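Local structure of extracellular solute-binding protein, family 1 (Trichodesmium erythraeum IMS101, 6G7N) at residues Ser78-Asn81 and Asn82-Ala86; Asn87-Ser90 and Pro91-Trp95. The protein binds ferric iron in the cleft of a periplasmic-binding-protein fold and probably delivers it to an ABC transporter for uptake. All blocks are in the same frame, centred on the assembly; numbering follows the deposited sequence.

Interactions 1 and 2 follow one another along the chain, their centres about 10 Å apart, and together span the connection from helix 78-83 to strand 96-108. Interaction 1 is the helix end: three successive backbone bonds, with Leu80 and Ile84 facing the interior and the polar side chains of Ser78, Asn82 and Lys83 outside. Interaction 2 has no regular helix or strand; it is a type I turn built round the buried Ser90 and roofed by Trp95. Arg89 joins the two, its guanidinium set between the turn and the helix end, with Lys93 beside it. The first is repetitive and backbone-driven; the second mixes backbone bonds with a serine hydroxyl, an indole face and a water.

Interaction 1 (Ser78-Asn81 and Asn82-Ala86); sequences STLN and NKIPA
The last turn of the short helix 78-83, where the chain runs out into a loop, is held by three successive i to i+4 bonds. Asn82 N reaches Ser78 O at 2.9 Å, Lys83 N reaches Thr79 O at 3.0 Å, and Ile84 N closes the series on Leu80 O at 2.9 Å, with an N-H...O angle of 151°. Ile84 is the first residue with non-helical backbone angles, yet its N-H still belongs to the helix. Its side chain covers the same carbonyl that it bonds: CB sits 3.2 Å from Leu80 O. Ile84 and Leu80 lie side by side and point the same way, touching through Ile84 CD1 and Leu80 CD2 at 4.2 Å. Ile84 has CG1 anti to its carbonyl carbon (chi1 -57°), which puts that branch alongside Leu80 O and carries CD1 on to the leucine methyl. Phe96 of strand 96-108 packs against both residues, while Leu252 of helix 245-255 meets Leu80. Lys83 lays CB and CG against Thr79 O before its chain bends at chi2 and leads the amine away. At the helix end, Asn81 O and Ile84 O come within 3.2 Å of each other. Arg89 NE donates to Ile84 O and NH1, weakly, to Asn81 O, so this loop residue supplies donors at the helix C-terminus and probably eases the repulsion between the carbonyls.

Interaction 2 (Asn87-Ser90 and Pro91-Trp95); sequences NLRS and PEKLW
Ser90 lies against one face of the Trp95 indole, its CB 3.8 Å from the centroid of the five-membered ring and 15° off the normal, a CH-pi contact. Ser90 N, over that same face, gives its hydrogen to Trp95 O at 2.9 Å, nearly straight at 168°. Trp95 CG stands between its own backbone N and carbonyl carbon (chi1 47°), which folds the indole back over the serine. Putting an alanine here removes the indole, and is likely to open a gap over Ser90 CB and leave Gln67 OE1, which accepts from NE1, short of a donor. Ser90 also begins a type I turn, Lys93 N bonding to Ser90 O at 2.9 Å from well above the carbonyl plane. OG accepts from Glu92 N at 3.1 Å, an ST turn, and weakly from Leu94 N just beyond the beta turn. Farther out, Arg89 NH2 and Lys93 NZ stand 4.2 Å apart. A water bridges them, accepting from both and donating to Ser90 O at 2.7 Å; it meets the guanidinium, whose main partner is Ile84, at its edge, in plane. The turn lies between helix 78-83 and strand 96-108, with Trp95 packed on Leu63 of helix 60-68 and Ser297 of helix 297-301; Asn295 ND2 donates to Arg89 O. The water's oxygen probably softens the repulsion between the two cations, while its donated hydrogen adds to the turn bond gripping Ser90 O.

Interaction 1 (Ser78-Asn81 and Asn82-Ala86)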
loop_
_atom_site.group_PDB
_atom_site.type_symbol
_atom_site.label_atom_id
_atom_site.label_comp_id
_atom_site.label_asym_id
_atom_site.label_seq_id
_atom_site.Cartn_x
_atom_site.Cartn_y
_atom_site.Cartn_z
ATOM N N SER A 78 14.206 13.293 -14.627
ATOM C CA SER A 78 15.398 12.954 -13.857
ATOM C C SER A 78 15.101 12.979 -12.353
ATOM O O SER A 78 15.592 12.140 -11.611
ATOM C CB SER A 78 16.529 13.923 -14.182
ATOM O OG SER A 78 17.663 13.757 -13.375
ATOM N N THR A 79 14.348 13.988 -11.910
ATOM C CA THR A 79 14.012 14.086 -10.509
ATOM C C THR A 79 13.204 12.878 -10.013
ATOM O O THR A 79 13.536 12.261 -9.002
ATOM C CB THR A 79 13.278 15.408 -10.235
ATOM O OG1 THR A 79 14.190 16.477 -10.498
ATOM C CG2 THR A 79 12.761 15.523 -8.842
ATOM N N LEU A 80 12.147 12.523 -10.731
ATOM C CA LEU A 80 11.352 11.369 -10.305
ATOM C C LEU A 80 12.180 10.086 -10.327
ATOM O O LEU A 80 12.110 9.277 -9.401
ATOM C CB LEU A 80 10.111 11.176 -11.173
ATOM C CG LEU A 80 9.080 12.299 -11.142
ATOM C CD1 LEU A 80 7.897 11.970 -12.023
ATOM C CD2 LEU A 80 8.609 12.618 -9.747
ATOM N N ASN A 81 12.951 9.881 -11.395
ATOM C CA ASN A 81 13.638 8.626 -11.516
ATOM C C ASN A 81 14.771 8.492 -10.520
ATOM O O ASN A 81 15.035 7.404 -9.996
ATOM C CB ASN A 81 14.121 8.379 -12.925
ATOM C CG ASN A 81 13.007 8.224 -13.935
ATOM O OD1 ASN A 81 11.854 7.926 -13.604
ATOM N ND2 ASN A 81 13.358 8.436 -15.200
ATOM N N ASN A 82 15.498 9.582 -10.288
ATOM C CA ASN A 82 16.596 9.517 -9.336
ATOM C C ASN A 82 16.092 9.364 -7.883
ATOM O O ASN A 82 16.676 8.610 -7.111
ATOM C CB ASN A 82 17.509 10.742 -9.458
ATOM C CG ASN A 82 18.680 10.635 -8.514
ATOM O OD1 ASN A 82 19.384 9.615 -8.474
ATOM N ND2 ASN A 82 18.822 11.674 -7.638
ATOM N N LYS A 83 15.055 10.100 -7.534
ATOM C CA LYS A 83 14.596 10.121 -6.159
ATOM C C LYS A 83 13.675 8.958 -5.780
ATOM O O LYS A 83 13.617 8.608 -4.598
ATOM C CB LYS A 83 13.904 11.457 -5.837
ATOM C CG LYS A 83 14.846 12.661 -5.917
ATOM C CD LYS A 83 15.946 12.637 -4.871
ATOM C CE LYS A 83 16.801 13.877 -4.927
ATOM N NZ LYS A 83 17.849 13.877 -3.876
ATOM N N ILE A 84 12.920 8.405 -6.735
ATOM C CA ILE A 84 12.007 7.293 -6.434
ATOM C C ILE A 84 12.724 6.005 -6.777
ATOM O O ILE A 84 13.157 5.807 -7.918
ATOM C CB ILE A 84 10.683 7.421 -7.169
ATOM C CG1 ILE A 84 10.000 8.739 -6.832
ATOM C CG2 ILE A 84 9.799 6.245 -6.850
ATOM C CD1 ILE A 84 8.734 9.026 -7.591
ATOM N N PRO A 85 12.867 5.079 -5.797
ATOM C CA PRO A 85 13.497 3.806 -6.106
ATOM C C PRO A 85 12.828 3.120 -7.296
ATOM O O PRO A 85 11.605 3.134 -7.414
ATOM C CB PRO A 85 13.274 2.990 -4.804
ATOM C CG PRO A 85 13.117 4.018 -3.733
ATOM C CD PRO A 85 12.422 5.167 -4.390
ATOM N N ALA A 86 13.641 2.468 -8.141
ATOM C CA ALA A 86 13.112 1.854 -9.351
ATOM C C ALA A 86 11.996 0.857 -9.090
ATOM O O ALA A 86 11.063 0.748 -9.879
ATOM C CB ALA A 86 14.229 1.182 -10.126
#

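Interaction 2 (Asn87-Ser90 and Pro91-Trp95)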
loop_
_atom_site.group_PDB
_atom_site.type_symbol
_atom_site.label_atom_id
_atom_site.label_comp_id
_atom_site.label_asym_id
_atom_site.label_seq_id
_atom_site.Cartn_x
_atom_site.Cartn_y
_atom_site.Cartn_z
ATOM N N ASN A 87 12.091 0.120 -7.987
ATOM C CA ASN A 87 11.079 -0.882 -7.655
ATOM C C ASN A 87 9.726 -0.289 -7.300
ATOM O O ASN A 87 8.739 -1.022 -7.267
ATOM C CB ASN A 87 11.575 -1.820 -6.548
ATOM C CG ASN A 87 11.932 -1.096 -5.269
ATOM O OD1 ASN A 87 12.850 -0.256 -5.277
ATOM N ND2 ASN A 87 11.218 -1.375 -4.177
ATOM N N LEU A 88 9.677 1.012 -6.981
ATOM C CA LEU A 88 8.481 1.688 -6.541
ATOM C C LEU A 88 7.879 2.589 -7.626
ATOM O O LEU A 88 7.017 3.421 -7.317
ATOM C CB LEU A 88 8.751 2.489 -5.262
ATOM C CG LEU A 88 9.321 1.682 -4.092
ATOM C CD1 LEU A 88 9.515 2.577 -2.878
ATOM C CD2 LEU A 88 8.443 0.490 -3.725
ATOM N N ARG A 89 8.297 2.413 -8.880
ATOM C CA ARG A 89 7.696 3.166 -9.988
ATOM C C ARG A 89 7.481 2.232 -11.175
ATOM O O ARG A 89 8.150 1.212 -11.362
ATOM C CB ARG A 89 8.542 4.399 -10.364
ATOM C CG ARG A 89 10.040 4.169 -10.457
ATOM C CD ARG A 89 10.796 5.439 -10.897
ATOM N NE ARG A 89 12.242 5.369 -10.650
ATOM C CZ ARG A 89 13.125 4.770 -11.447
ATOM N NH1 ARG A 89 14.422 4.818 -11.108
ATOM N NH2 ARG A 89 12.751 4.121 -12.546
ATOM N N SER A 90 6.497 2.601 -12.005
ATOM C CA SER A 90 6.163 1.812 -13.189
ATOM C C SER A 90 7.381 1.692 -14.104
ATOM O O SER A 90 7.941 2.731 -14.489
ATOM C CB SER A 90 5.120 2.584 -13.986
ATOM O OG SER A 90 4.883 2.030 -15.264
ATOM N N PRO A 91 7.703 0.494 -14.600
ATOM C CA PRO A 91 8.759 0.377 -15.621
ATOM C C PRO A 91 8.494 1.198 -16.876
ATOM O O PRO A 91 9.450 1.582 -17.561
ATOM C CB PRO A 91 8.787 -1.126 -15.926
ATOM C CG PRO A 91 8.361 -1.734 -14.623
ATOM C CD PRO A 91 7.264 -0.838 -14.137
ATOM N N GLU A 92 7.225 1.481 -17.150
ATOM C CA GLU A 92 6.817 2.261 -18.337
ATOM C C GLU A 92 6.604 3.735 -18.012
ATOM O O GLU A 92 6.133 4.500 -18.871
ATOM C CB GLU A 92 5.536 1.674 -18.938
ATOM C CG GLU A 92 5.683 0.253 -19.484
ATOM C CD GLU A 92 4.358 -0.327 -19.948
ATOM O OE1 GLU A 92 3.922 0.004 -21.073
ATOM O OE2 GLU A 92 3.734 -1.103 -19.186
ATOM N N LYS A 93 6.891 4.152 -16.779
ATOM C CA LYS A 93 6.848 5.565 -16.396
ATOM C C LYS A 93 5.446 6.140 -16.376
ATOM O O LYS A 93 5.248 7.350 -16.478
ATOM C CB LYS A 93 7.804 6.434 -17.209
ATOM C CG LYS A 93 9.218 5.882 -17.320
ATOM C CD LYS A 93 9.962 5.806 -15.981
ATOM C CE LYS A 93 11.402 5.297 -16.130
ATOM N NZ LYS A 93 11.447 3.872 -16.530
ATOM N N LEU A 94 4.465 5.275 -16.164
ATOM C CA LEU A 94 3.061 5.676 -16.125
ATOM C C LEU A 94 2.583 6.146 -14.754
ATOM O O LEU A 94 1.606 6.892 -14.660
ATOM C CB LEU A 94 2.174 4.553 -16.650
ATOM C CG LEU A 94 2.346 4.265 -18.142
ATOM C CD1 LEU A 94 1.730 2.925 -18.473
ATOM C CD2 LEU A 94 1.725 5.374 -18.990
ATOM N N TRP A 95 3.258 5.700 -13.694
ATOM C CA TRP A 95 2.889 6.050 -12.343
ATOM C C TRP A 95 4.105 5.817 -11.458
ATOM O O TRP A 95 5.055 5.132 -11.835
ATOM C CB TRP A 95 1.643 5.269 -11.845
ATOM C CG TRP A 95 1.677 3.804 -12.107
ATOM C CD1 TRP A 95 1.022 3.177 -13.137
ATOM C CD2 TRP A 95 2.384 2.777 -11.392
ATOM N NE1 TRP A 95 1.283 1.825 -13.115
ATOM C CE2 TRP A 95 2.134 1.566 -12.069
ATOM C CE3 TRP A 95 3.247 2.773 -10.267
ATOM C CZ2 TRP A 95 2.708 0.373 -11.671
ATOM C CZ3 TRP A 95 3.819 1.591 -9.892
ATOM C CH2 TRP A 95 3.552 0.406 -10.573
HETATM O O HOH W 1 10.593 3.040 -13.962
#